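Local structure of protein A52 (Vaccinia virus, 2VVW) at residues Ile141-Ile144 with Leu145-Arg148; Ile133-His136 with Met137-Lys140; Asn46-Lys49 with Lys50-Asn53. The protein dampens innate immune signalling of the infected host as a Bcl-2-like protein that associates with TRAF6 and IRAK2, inhibiting NF-kappaB activation. All coordinates share one frame; numbering follows the deposited sequence.

Contact 1 (Ile141-Ile144 with Leu145-Arg148); sequences IKSI and LQNR
Arg148 and Ile144 lie side by side one helical turn apart, their side chains pointing the same way from helix 135-153. The Ile144 methyl CG2 sits over one face of the guanidinium, 3.4 Å above its plane and displaced toward the rim, with Arg148 NE the nearest guanidinium atom at 3.5 Å. Ile144 CG2 is anti to its own backbone N, and the arginine chain is extended from CG to NE (chi2 -179°, chi3 -176°), which carries the guanidinium alongside the methyl. A second pair repeats the side-by-side packing on the buried side of the helix, where Ile141 CG2 touches Leu145 CD1 at 3.9 Å. Leu145 also meets Glu47 and Ile48 of helix 43-49, whereas Ile141 and Ile144 both pack on helix 96-115, the former against Val96 and Ile103. Lys142 and Gln146 behave differently: their chains cross obliquely, with Lys142 CE 4.1 Å from Gln146 NE2, and each polar end turns to the chain ahead of helix 21-35. Lys142 NZ bonds to the carbonyl of Asp19, and Gln146 NE2 to that of Leu15. Beneath the side chains run ordinary alpha-helical bonds, such as Gln146 N to Lys142 O at 2.9 Å, with an N-H...O angle of 167°. The helix, the last of this Bcl-2-like fold, thus divides its chemistry by face. Aliphatic groups join it to its helical neighbours, and amide and ammonium donors hold the backbone carbonyls of Leu15 and Asp19. The methyl over the guanidinium face makes no use of the N-H groups, which lie in the plane of the group.

Contact 2 (Ile133-His136 with Met137-Lys140); sequences INDH and MLDK
Asn134 OD1 accepts the backbone N-H of Met137 at 2.8 Å, a nearly straight bond with an N-H...O angle of 162°. This is an N-cap: Asn134 stands immediately before helix 135-153 and its side chain satisfies an amide of the first turn, where no preceding turn of helix supplies an acceptor. With chi1 at 66°, CG is placed between the backbone N and the carbonyl carbon, and OD1 folds back over the helix start, also approaching Met137 CG at 3.4 Å. The main-chain carbonyl of the same residue begins the regular pattern by accepting from Leu138 N at 2.9 Å, and so Asn134 serves two successive amides. Just ahead of the cap, Ile133 closes the buried side of the turn. Its CG2 methyl lies between two side chains that each cross Ile133 at about a right angle, meeting Met137 CB at 3.6 Å and Leu138 CD2 at 3.7 Å. Ile133 and Met137 continue onto Cys99 of helix 96-115, while Leu138 faces Met21 and Leu25 of helix 21-35, placing the entry to the last helix between these two. On the exposed side the Lys140 chain passes obliquely by the His136 imidazole, Lys140 CD lying 3.8 Å from His136 NE2.

Contact 3 (Asn46-Lys49 with Lys50-Asn53); sequences NEIK and KFDN
Glu47 OE2 and Lys50 NZ form a salt bridge at 3.1 Å, the ammonium approaching on the syn side of the carboxylate and 29° out of its plane. A water completes the link from the other oxygen, donating to Glu47 OE1 at 2.6 Å while accepting from Lys50 NZ. The two side chains run alongside each other, but differently shaped: Lys50 is extended beyond CG, whereas Glu47 bends at chi2 (-58°) to bring its carboxylate round to the ammonium. A second water donates both to Ile48 O and to Asp52 OD1, tying the aspartate to the preceding turn; Asp52 OD2 is held separately by a salt bridge to Arg32 of helix 21-35. These bonds span the junction between helix 43-49 and helix 51-59 of the Bcl-2-like fold. Phe51 N and Asp52 N reach back to carbonyls only three residues earlier, Ile48 O at 2.9 Å and Lys49 O at 3.2 Å, and both amides approach from above the carbonyl plane, the tighter winding of a 3-10-like turn. The Phe51 ring lies against Ile48, its CG anti to the carbonyl carbon. Ile48 CA stands 4.1 Å from the ring centroid, only 4° off the normal, a CH-pi contact over the face. Beyond it, Phe51 packs on Ile100 and Ile103 of helix 96-115, and Ile48 on Ile24 and Tyr28 of helix 21-35.

Contact 2 covers the start of helix 135-153 and the two residues before it, and contact 1 follows along the same helix, with centres 12 Å apart; they meet where Ile141 CD1 packs on Ile133 CG2 at 3.8 Å. Contact 3 belongs to an earlier part of the chain yet folds against contact 1, also 12 Å away between centres: Leu145 CD2 reaches Glu47 CB at 3.6 Å and Phe51 CZ at 3.8 Å, and Arg148 CB lies 3.5 Å from Glu47 OE1. Contacts 2 and 3 do not touch, their nearest atoms being about 8 Å apart. Helix 96-115 is common ground, since Ile103 is packed upon by Ile141, Ile133 and Phe51, one residue from each contact.

Contact 1 (Ile141-Ile144 with Leu145-Arg148)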
ATOM      1  N   ILE A 141       3.904 -18.881 -12.274  1.00 27.40           N
ATOM      2  CA  ILE A 141       2.813 -18.678 -11.319  1.00 27.23           C
ATOM      3  C   ILE A 141       1.628 -17.985 -12.003  1.00 27.88           C
ATOM      4  O   ILE A 141       0.463 -18.364 -11.803  1.00 27.76           O
ATOM      5  CB  ILE A 141       3.267 -17.842 -10.106  1.00 26.22           C
ATOM      6  CG1 ILE A 141       4.245 -18.638  -9.215  1.00 27.92           C
ATOM      7  CG2 ILE A 141       2.064 -17.428  -9.259  1.00 25.08           C
ATOM      8  CD1 ILE A 141       5.136 -17.763  -8.315  1.00 27.14           C
ATOM      9  N   LYS A 142       1.945 -16.967 -12.805  1.00 28.16           N
ATOM     10  CA  LYS A 142       0.946 -16.200 -13.561  1.00 27.95           C
ATOM     11  C   LYS A 142       0.126 -17.106 -14.481  1.00 28.86           C
ATOM     12  O   LYS A 142      -1.102 -17.050 -14.480  1.00 28.00           O
ATOM     13  CB  LYS A 142       1.635 -15.100 -14.376  1.00 29.20           C
ATOM     14  CG  LYS A 142       0.690 -14.041 -14.911  1.00 28.25           C
ATOM     15  CD  LYS A 142       1.402 -13.111 -15.880  1.00 29.95           C
ATOM     16  CE  LYS A 142       0.495 -11.980 -16.310  1.00 28.74           C
ATOM     17  NZ  LYS A 142       1.224 -10.989 -17.118  1.00 29.46           N
ATOM     18  N   SER A 143       0.818 -17.954 -15.238  1.00 30.49           N
ATOM     19  CA  SER A 143       0.171 -18.933 -16.103  1.00 32.52           C
ATOM     20  C   SER A 143      -0.771 -19.848 -15.354  1.00 32.07           C
ATOM     21  O   SER A 143      -1.858 -20.130 -15.827  1.00 32.51           O
ATOM     22  CB  SER A 143       1.207 -19.769 -16.839  1.00 33.94           C
ATOM     23  OG  SER A 143       1.895 -18.962 -17.765  1.00 38.33           O
ATOM     24  N   ILE A 144      -0.340 -20.315 -14.185  1.00 31.57           N
ATOM     25  CA  ILE A 144      -1.157 -21.197 -13.367  1.00 31.61           C
ATOM     26  C   ILE A 144      -2.411 -20.467 -12.913  1.00 30.12           C
ATOM     27  O   ILE A 144      -3.508 -21.019 -13.021  1.00 29.71           O
ATOM     28  CB  ILE A 144      -0.349 -21.775 -12.173  1.00 31.97           C
ATOM     29  CG1 ILE A 144       0.627 -22.841 -12.683  1.00 33.37           C
ATOM     30  CG2 ILE A 144      -1.274 -22.383 -11.087  1.00 30.89           C
ATOM     31  CD1 ILE A 144       1.580 -23.388 -11.624  1.00 32.96           C
ATOM     32  N   LEU A 145      -2.250 -19.222 -12.450  1.00 27.87           N
ATOM     33  CA  LEU A 145      -3.378 -18.427 -11.962  1.00 27.43           C
ATOM     34  C   LEU A 145      -4.370 -18.153 -13.076  1.00 28.69           C
ATOM     35  O   LEU A 145      -5.577 -18.281 -12.890  1.00 29.09           O
ATOM     36  CB  LEU A 145      -2.892 -17.110 -11.345  1.00 26.33           C
ATOM     37  CG  LEU A 145      -2.343 -17.203  -9.922  1.00 24.83           C
ATOM     38  CD1 LEU A 145      -1.548 -15.948  -9.541  1.00 21.61           C
ATOM     39  CD2 LEU A 145      -3.488 -17.434  -8.928  1.00 23.19           C
ATOM     40  N   GLN A 146      -3.848 -17.799 -14.247  1.00 29.34           N
ATOM     41  CA  GLN A 146      -4.678 -17.572 -15.417  1.00 30.82           C
ATOM     42  C   GLN A 146      -5.515 -18.802 -15.746  1.00 33.06           C
ATOM     43  O   GLN A 146      -6.718 -18.678 -15.998  1.00 33.72           O
ATOM     44  CB  GLN A 146      -3.818 -17.181 -16.615  1.00 31.58           C
ATOM     45  CG  GLN A 146      -3.243 -15.772 -16.538  1.00 28.39           C
ATOM     46  CD  GLN A 146      -2.284 -15.463 -17.689  1.00 31.05           C
ATOM     47  OE1 GLN A 146      -1.523 -16.321 -18.121  1.00 36.74           O
ATOM     48  NE2 GLN A 146      -2.331 -14.237 -18.188  1.00 27.76           N
ATOM     49  N   ASN A 147      -4.882 -19.976 -15.747  1.00 33.93           N
ATOM     50  CA  ASN A 147      -5.599 -21.237 -15.960  1.00 37.72           C
ATOM     51  C   ASN A 147      -6.716 -21.436 -14.951  1.00 37.26           C
ATOM     52  O   ASN A 147      -7.824 -21.823 -15.311  1.00 38.35           O
ATOM     53  CB  ASN A 147      -4.656 -22.445 -15.853  1.00 39.97           C
ATOM     54  CG  ASN A 147      -3.742 -22.583 -17.043  1.00 44.97           C
ATOM     55  OD1 ASN A 147      -4.090 -22.198 -18.156  1.00 51.48           O
ATOM     56  ND2 ASN A 147      -2.556 -23.134 -16.812  1.00 50.84           N
ATOM     57  N   ARG A 148      -6.405 -21.193 -13.682  1.00 36.01           N
ATOM     58  CA  ARG A 148      -7.370 -21.413 -12.608  1.00 36.64           C
ATOM     59  C   ARG A 148      -8.553 -20.462 -12.711  1.00 36.27           C
ATOM     60  O   ARG A 148      -9.685 -20.840 -12.394  1.00 37.41           O
ATOM     61  CB  ARG A 148      -6.695 -21.286 -11.246  1.00 35.34           C
ATOM     62  CG  ARG A 148      -5.777 -22.467 -10.945  1.00 36.36           C
ATOM     63  CD  ARG A 148      -5.115 -22.372  -9.583  1.00 35.09           C
ATOM     64  NE  ARG A 148      -4.165 -23.474  -9.376  1.00 36.02           N
ATOM     65  CZ  ARG A 148      -3.446 -23.676  -8.270  1.00 34.31           C
ATOM     66  NH1 ARG A 148      -3.557 -22.872  -7.225  1.00 32.31           N
ATOM     67  NH2 ARG A 148      -2.606 -24.699  -8.212  1.00 35.10           N
TER

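Contact 2 (Ile133-His136 with Met137-Lys140)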
ATOM      1  N   ILE A 133      11.654 -16.130  -5.325  1.00 25.89           N
ATOM      2  CA  ILE A 133      10.925 -16.277  -6.596  1.00 25.93           C
ATOM      3  C   ILE A 133      11.490 -15.357  -7.672  1.00 26.41           C
ATOM      4  O   ILE A 133      11.324 -14.143  -7.616  1.00 27.11           O
ATOM      5  CB  ILE A 133       9.415 -15.965  -6.403  1.00 24.89           C
ATOM      6  CG1 ILE A 133       8.903 -16.628  -5.129  1.00 22.93           C
ATOM      7  CG2 ILE A 133       8.613 -16.447  -7.605  1.00 27.01           C
ATOM      8  CD1 ILE A 133       7.400 -16.528  -4.937  1.00 22.02           C
ATOM      9  N   ASN A 134      12.185 -15.933  -8.647  1.00 27.68           N
ATOM     10  CA  ASN A 134      12.714 -15.153  -9.761  1.00 28.62           C
ATOM     11  C   ASN A 134      11.640 -14.897 -10.812  1.00 29.25           C
ATOM     12  O   ASN A 134      10.536 -15.412 -10.704  1.00 26.32           O
ATOM     13  CB  ASN A 134      13.965 -15.824 -10.368  1.00 29.75           C
ATOM     14  CG  ASN A 134      13.673 -17.182 -11.034  1.00 34.00           C
ATOM     15  OD1 ASN A 134      12.544 -17.476 -11.437  1.00 32.09           O
ATOM     16  ND2 ASN A 134      14.716 -17.995 -11.183  1.00 32.51           N
ATOM     17  N   ASP A 135      11.976 -14.123 -11.843  1.00 31.78           N
ATOM     18  CA  ASP A 135      10.994 -13.729 -12.868  1.00 33.21           C
ATOM     19  C   ASP A 135      10.471 -14.910 -13.695  1.00 32.55           C
ATOM     20  O   ASP A 135       9.309 -14.936 -14.092  1.00 30.62           O
ATOM     21  CB  ASP A 135      11.589 -12.640 -13.778  1.00 35.78           C
ATOM     22  CG  ASP A 135      11.721 -11.301 -13.065  1.00 38.21           C
ATOM     23  OD1 ASP A 135      11.079 -11.120 -12.010  1.00 39.62           O
ATOM     24  OD2 ASP A 135      12.464 -10.434 -13.550  1.00 45.02           O
ATOM     25  N   HIS A 136      11.337 -15.887 -13.927  1.00 34.34           N
ATOM     26  CA  HIS A 136      10.943 -17.138 -14.574  1.00 36.17           C
ATOM     27  C   HIS A 136       9.822 -17.820 -13.802  1.00 33.92           C
ATOM     28  O   HIS A 136       8.807 -18.219 -14.376  1.00 34.45           O
ATOM     29  CB  HIS A 136      12.155 -18.064 -14.689  1.00 38.38           C
ATOM     30  CG  HIS A 136      11.861 -19.366 -15.363  1.00 44.15           C
ATOM     31  ND1 HIS A 136      11.864 -19.513 -16.734  1.00 50.37           N
ATOM     32  CD2 HIS A 136      11.576 -20.589 -14.854  1.00 48.04           C
ATOM     33  CE1 HIS A 136      11.590 -20.768 -17.042  1.00 51.01           C
ATOM     34  NE2 HIS A 136      11.401 -21.440 -15.920  1.00 50.51           N
ATOM     35  N   MET A 137       9.988 -17.909 -12.490  1.00 32.55           N
ATOM     36  CA  MET A 137       8.969 -18.497 -11.615  1.00 30.39           C
ATOM     37  C   MET A 137       7.708 -17.661 -11.515  1.00 28.77           C
ATOM     38  O   MET A 137       6.608 -18.220 -11.474  1.00 29.01           O
ATOM     39  CB  MET A 137       9.538 -18.749 -10.212  1.00 29.51           C
ATOM     40  CG  MET A 137      10.519 -19.900 -10.147  1.00 31.30           C
ATOM     41  SD  MET A 137       9.769 -21.460 -10.687  1.00 34.48           S
ATOM     42  CE  MET A 137      11.208 -22.509 -10.738  1.00 36.73           C
ATOM     43  N   LEU A 138       7.853 -16.338 -11.458  1.00 26.61           N
ATOM     44  CA  LEU A 138       6.683 -15.474 -11.469  1.00 26.71           C
ATOM     45  C   LEU A 138       5.860 -15.696 -12.743  1.00 27.69           C
ATOM     46  O   LEU A 138       4.643 -15.834 -12.671  1.00 29.16           O
ATOM     47  CB  LEU A 138       7.057 -14.001 -11.313  1.00 26.25           C
ATOM     48  CG  LEU A 138       7.572 -13.538  -9.956  1.00 26.29           C
ATOM     49  CD1 LEU A 138       8.033 -12.093 -10.075  1.00 28.05           C
ATOM     50  CD2 LEU A 138       6.502 -13.696  -8.867  1.00 22.63           C
ATOM     51  N   ASP A 139       6.519 -15.764 -13.899  1.00 28.64           N
ATOM     52  CA  ASP A 139       5.832 -16.110 -15.156  1.00 30.37           C
ATOM     53  C   ASP A 139       5.021 -17.405 -15.047  1.00 29.12           C
ATOM     54  O   ASP A 139       3.900 -17.493 -15.550  1.00 28.24           O
ATOM     55  CB  ASP A 139       6.834 -16.281 -16.305  1.00 32.87           C
ATOM     56  CG  ASP A 139       7.415 -14.968 -16.798  1.00 39.04           C
ATOM     57  OD1 ASP A 139       6.761 -13.920 -16.645  1.00 43.02           O
ATOM     58  OD2 ASP A 139       8.535 -14.987 -17.373  1.00 45.13           O
ATOM     59  N   LYS A 140       5.602 -18.425 -14.435  1.00 29.56           N
ATOM     60  CA  LYS A 140       4.924 -19.721 -14.306  1.00 31.74           C
ATOM     61  C   LYS A 140       3.733 -19.632 -13.361  1.00 29.33           C
ATOM     62  O   LYS A 140       2.668 -20.215 -13.626  1.00 28.69           O
ATOM     63  CB  LYS A 140       5.906 -20.799 -13.832  1.00 31.97           C
ATOM     64  CG  LYS A 140       6.992 -21.106 -14.876  1.00 37.48           C
ATOM     65  CD  LYS A 140       7.989 -22.161 -14.398  1.00 39.65           C
ATOM     66  CE  LYS A 140       7.626 -23.548 -14.929  1.00 47.49           C
ATOM     67  NZ  LYS A 140       7.832 -23.671 -16.416  1.00 51.77           N
TER

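Contact 3 (Asn46-Lys49 with Lys50-Asn53)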
ATOM      1  N   ASN A  46      -8.673 -13.874  -4.593  1.00 26.84           N
ATOM      2  CA  ASN A  46      -9.281 -15.105  -4.064  1.00 29.67           C
ATOM      3  C   ASN A  46      -8.537 -16.391  -4.508  1.00 29.72           C
ATOM      4  O   ASN A  46      -8.468 -17.365  -3.750  1.00 29.90           O
ATOM      5  CB  ASN A  46     -10.783 -15.174  -4.377  1.00 33.85           C
ATOM      6  CG  ASN A  46     -11.637 -14.364  -3.393  1.00 37.68           C
ATOM      7  OD1 ASN A  46     -11.244 -14.112  -2.245  1.00 42.60           O
ATOM      8  ND2 ASN A  46     -12.816 -13.964  -3.843  1.00 42.55           N
ATOM      9  N   GLU A  47      -7.952 -16.386  -5.705  1.00 28.02           N
ATOM     10  CA  GLU A  47      -7.105 -17.509  -6.136  1.00 28.33           C
ATOM     11  C   GLU A  47      -5.781 -17.544  -5.381  1.00 26.50           C
ATOM     12  O   GLU A  47      -5.318 -18.622  -4.968  1.00 26.56           O
ATOM     13  CB  GLU A  47      -6.821 -17.462  -7.644  1.00 27.75           C
ATOM     14  CG  GLU A  47      -8.008 -17.820  -8.500  1.00 31.26           C
ATOM     15  CD  GLU A  47      -8.563 -19.208  -8.195  1.00 34.69           C
ATOM     16  OE1 GLU A  47      -7.761 -20.157  -8.081  1.00 31.76           O
ATOM     17  OE2 GLU A  47      -9.799 -19.346  -8.073  1.00 38.68           O
ATOM     18  N   ILE A  48      -5.177 -16.374  -5.202  1.00 24.31           N
ATOM     19  CA  ILE A  48      -3.908 -16.289  -4.501  1.00 23.40           C
ATOM     20  C   ILE A  48      -4.099 -16.751  -3.052  1.00 24.32           C
ATOM     21  O   ILE A  48      -3.239 -17.430  -2.496  1.00 23.76           O
ATOM     22  CB  ILE A  48      -3.289 -14.891  -4.571  1.00 22.72           C
ATOM     23  CG1 ILE A  48      -2.955 -14.530  -6.029  1.00 19.82           C
ATOM     24  CG2 ILE A  48      -2.003 -14.837  -3.726  1.00 19.61           C
ATOM     25  CD1 ILE A  48      -2.564 -13.123  -6.219  1.00 19.30           C
ATOM     26  N   LYS A  49      -5.249 -16.419  -2.469  1.00 24.96           N
ATOM     27  CA  LYS A  49      -5.590 -16.831  -1.108  1.00 26.49           C
ATOM     28  C   LYS A  49      -5.607 -18.359  -0.943  1.00 26.86           C
ATOM     29  O   LYS A  49      -5.292 -18.885   0.128  1.00 26.46           O
ATOM     30  CB  LYS A  49      -6.933 -16.215  -0.714  1.00 27.76           C
ATOM     31  CG  LYS A  49      -7.362 -16.539   0.705  1.00 34.92           C
ATOM     32  CD  LYS A  49      -8.333 -15.509   1.304  1.00 35.90           C
ATOM     33  CE  LYS A  49      -9.737 -15.627   0.772  1.00 42.89           C
ATOM     34  NZ  LYS A  49     -10.746 -15.175   1.794  1.00 47.48           N
ATOM     35  N   LYS A  50      -5.946 -19.076  -2.009  1.00 27.48           N
ATOM     36  CA  LYS A  50      -5.905 -20.528  -1.978  1.00 27.84           C
ATOM     37  C   LYS A  50      -4.486 -21.075  -1.757  1.00 25.86           C
ATOM     38  O   LYS A  50      -4.340 -22.220  -1.343  1.00 25.89           O
ATOM     39  CB  LYS A  50      -6.545 -21.117  -3.243  1.00 29.15           C
ATOM     40  CG  LYS A  50      -8.011 -20.786  -3.384  1.00 33.07           C
ATOM     41  CD  LYS A  50      -8.608 -21.435  -4.613  1.00 35.06           C
ATOM     42  CE  LYS A  50     -10.044 -20.980  -4.832  1.00 37.27           C
ATOM     43  NZ  LYS A  50     -10.621 -21.581  -6.061  1.00 40.73           N
ATOM     44  N   PHE A  51      -3.450 -20.274  -2.026  1.00 25.14           N
ATOM     45  CA  PHE A  51      -2.064 -20.678  -1.780  1.00 24.68           C
ATOM     46  C   PHE A  51      -1.758 -20.971  -0.309  1.00 25.90           C
ATOM     47  O   PHE A  51      -0.729 -21.576  -0.006  1.00 24.40           O
ATOM     48  CB  PHE A  51      -1.055 -19.619  -2.259  1.00 25.03           C
ATOM     49  CG  PHE A  51      -1.038 -19.377  -3.758  1.00 23.55           C
ATOM     50  CD1 PHE A  51      -1.854 -20.074  -4.637  1.00 27.70           C
ATOM     51  CD2 PHE A  51      -0.168 -18.429  -4.279  1.00 28.45           C
ATOM     52  CE1 PHE A  51      -1.802 -19.830  -6.001  1.00 29.24           C
ATOM     53  CE2 PHE A  51      -0.098 -18.187  -5.652  1.00 27.03           C
ATOM     54  CZ  PHE A  51      -0.916 -18.892  -6.512  1.00 25.91           C
ATOM     55  N   ASP A  52      -2.636 -20.539   0.598  1.00 26.09           N
ATOM     56  CA  ASP A  52      -2.467 -20.791   2.029  1.00 26.69           C
ATOM     57  C   ASP A  52      -2.471 -22.282   2.350  1.00 27.30           C
ATOM     58  O   ASP A  52      -1.752 -22.720   3.229  1.00 27.34           O
ATOM     59  CB  ASP A  52      -3.567 -20.094   2.844  1.00 26.46           C
ATOM     60  CG  ASP A  52      -3.485 -18.563   2.786  1.00 25.84           C
ATOM     61  OD1 ASP A  52      -2.602 -17.980   2.108  1.00 25.41           O
ATOM     62  OD2 ASP A  52      -4.341 -17.948   3.435  1.00 28.96           O
ATOM     63  N   ASN A  53      -3.303 -23.049   1.657  1.00 30.52           N
ATOM     64  CA  ASN A  53      -3.346 -24.503   1.811  1.00 32.82           C
ATOM     65  C   ASN A  53      -2.007 -25.141   1.471  1.00 30.98           C
ATOM     66  O   ASN A  53      -1.529 -26.003   2.205  1.00 30.75           O
ATOM     67  CB  ASN A  53      -4.420 -25.125   0.904  1.00 36.01           C
ATOM     68  CG  ASN A  53      -5.802 -24.533   1.126  1.00 41.24           C
ATOM     69  OD1 ASN A  53      -6.514 -24.219   0.164  1.00 49.23           O
ATOM     70  ND2 ASN A  53      -6.186 -24.367   2.388  1.00 47.68           N
TER
HETATM   71  O   HOH W   1      -8.674 -22.628  -8.064  1.00 36.50           O
HETATM   72  O   HOH W   2      -2.050 -16.542  -0.037  1.00 18.61           O